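Probable arabinosyltransferase B (PDB 7BVF) transfers arabinose units to build the arabinan of the mycobacterial cell-wall arabinogalactan, and is inhibited by the antituberculosis drug ethambutol. Local coordinates at residues Q853-L858 / L953-E958. Residues are numbered along the deposited sequence; the frame is centred on the assembly and turned at random.
Sequences QQQSTL and LSLTPE. With CA (calcium ion), chain D.
Ser954 O, 4.3 Å from Gln854 O across this contact, turns its carbonyl to a calcium ion and binds it at 2.5 Å. Asp952 OD2 and Asp959 O complete the modelled metal site, which ties together the loop between strands 945-950 and 961-967 in the EmbC C-terminal domain, a region probably related to galactose-binding-like β-sandwich modules. Residues 853-858 run roughly antiparallel to this loop and lead into strand 858-859, which pairs with 945-950; backbone bonds of Ser856 with Asp952 and Leu858 with Ala950 carry that pairing toward the metal site. Gln854 O lies 4.4 Å from the calcium, too far to be a ligand. Within the loop, Ser954 OG accepts a weak but nearly straight hydrogen bond from Thr956 N (3.3 Å, 166°), closing an ST turn next to the calcium-binding carbonyl.

No hydrogen bond links the two segments, and side chains packed on the opposing backbone carry most of the contact. Leu955 brings its CD2 methyl against the backbone carbonyl of Gln854, with CD2 3.4 Å from Gln854 O. Gln853 lays CB and CG against Leu955 O; a bend at chi2 (-60°) then places CD close to Pro957 CA. Farther along, the extended Gln855 chain crosses Leu953 at a slant, its CG beside Leu953 O and its amide group (CD and NE2) beside Leu953 CD2. Gln855 and Leu955 also pack on apolar side chains of another protein's chain, so these side chains also face a partner in the assembly. At the Pro957 end, Gln853 NE2 stops 3.9 Å from Pro957 CA.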
# COMPACT_ATOMS: atom_id res chain seq x y z
N GLN A 853 -5.15 34.63 20.51
CA GLN A 853 -3.84 34.67 19.89
C GLN A 853 -3.48 36.10 19.51
O GLN A 853 -4.32 37.00 19.49
CB GLN A 853 -3.80 33.78 18.65
CG GLN A 853 -4.42 32.41 18.83
CD GLN A 853 -3.75 31.60 19.91
OE1 GLN A 853 -4.36 31.28 20.93
NE2 GLN A 853 -2.49 31.26 19.69
N GLN A 854 -2.20 36.31 19.19
CA GLN A 854 -1.73 37.63 18.79
C GLN A 854 -0.42 37.46 18.02
O GLN A 854 0.06 36.34 17.81
CB GLN A 854 -1.56 38.55 20.00
CG GLN A 854 -0.77 37.94 21.14
CD GLN A 854 -0.53 38.92 22.26
OE1 GLN A 854 -0.27 40.09 22.02
NE2 GLN A 854 -0.61 38.44 23.49
N GLN A 855 0.15 38.59 17.60
CA GLN A 855 1.43 38.63 16.90
C GLN A 855 2.52 38.86 17.93
O GLN A 855 2.54 39.91 18.59
CB GLN A 855 1.45 39.73 15.85
CG GLN A 855 0.73 39.40 14.56
CD GLN A 855 0.93 40.47 13.51
OE1 GLN A 855 1.03 41.65 13.83
NE2 GLN A 855 1.00 40.06 12.25
N SER A 856 3.43 37.90 18.08
CA SER A 856 4.46 38.04 19.10
C SER A 856 5.71 38.70 18.51
O SER A 856 5.76 39.06 17.34
CB SER A 856 4.79 36.68 19.70
OG SER A 856 3.61 36.03 20.13
N THR A 857 6.71 38.88 19.36
CA THR A 857 8.02 39.38 18.96
C THR A 857 8.96 39.29 20.15
O THR A 857 8.53 39.38 21.30
CB THR A 857 7.96 40.82 18.43
OG1 THR A 857 9.22 41.16 17.84
CG2 THR A 857 7.67 41.79 19.55
N LEU A 858 10.24 39.10 19.85
CA LEU A 858 11.26 39.03 20.89
C LEU A 858 12.61 39.37 20.28
O LEU A 858 12.97 38.84 19.23
CB LEU A 858 11.30 37.63 21.53
CG LEU A 858 12.40 37.32 22.54
CD1 LEU A 858 11.83 36.58 23.73
CD2 LEU A 858 13.46 36.47 21.89
N LEU A 953 4.27 35.56 13.75
CA LEU A 953 3.20 36.40 13.23
C LEU A 953 1.94 35.63 12.86
O LEU A 953 1.02 36.22 12.27
CB LEU A 953 3.70 37.17 12.01
CG LEU A 953 4.95 38.03 12.18
CD1 LEU A 953 5.44 38.48 10.82
CD2 LEU A 953 4.67 39.22 13.06
N SER A 954 1.86 34.33 13.16
CA SER A 954 0.72 33.51 12.79
C SER A 954 -0.22 33.33 13.97
O SER A 954 0.22 33.05 15.09
CB SER A 954 1.17 32.15 12.28
OG SER A 954 0.13 31.20 12.39
N LEU A 955 -1.52 33.46 13.72
CA LEU A 955 -2.53 33.41 14.76
C LEU A 955 -3.17 32.03 14.90
O LEU A 955 -4.15 31.89 15.64
CB LEU A 955 -3.62 34.45 14.51
CG LEU A 955 -3.21 35.89 14.25
CD1 LEU A 955 -4.42 36.79 14.39
CD2 LEU A 955 -2.13 36.33 15.20
N THR A 956 -2.65 31.02 14.22
CA THR A 956 -3.15 29.67 14.41
C THR A 956 -2.75 29.16 15.79
O THR A 956 -1.62 29.39 16.23
CB THR A 956 -2.60 28.74 13.32
OG1 THR A 956 -3.07 29.17 12.04
CG2 THR A 956 -3.04 27.31 13.55
N PRO A 957 -3.66 28.49 16.50
CA PRO A 957 -3.30 27.98 17.84
C PRO A 957 -2.17 26.97 17.85
O PRO A 957 -1.58 26.74 18.91
CB PRO A 957 -4.61 27.36 18.33
CG PRO A 957 -5.67 28.09 17.59
CD PRO A 957 -5.10 28.35 16.23
N GLU A 958 -1.84 26.36 16.71
CA GLU A 958 -0.77 25.37 16.63
C GLU A 958 0.44 25.88 15.86
O GLU A 958 1.22 25.07 15.35
CB GLU A 958 -1.30 24.08 16.01
CG GLU A 958 -2.72 23.71 16.43
CD GLU A 958 -2.85 23.27 17.88
OE1 GLU A 958 -1.86 23.37 18.64
OE2 GLU A 958 -3.95 22.82 18.26
CA CA D . 0.96 32.10 17.29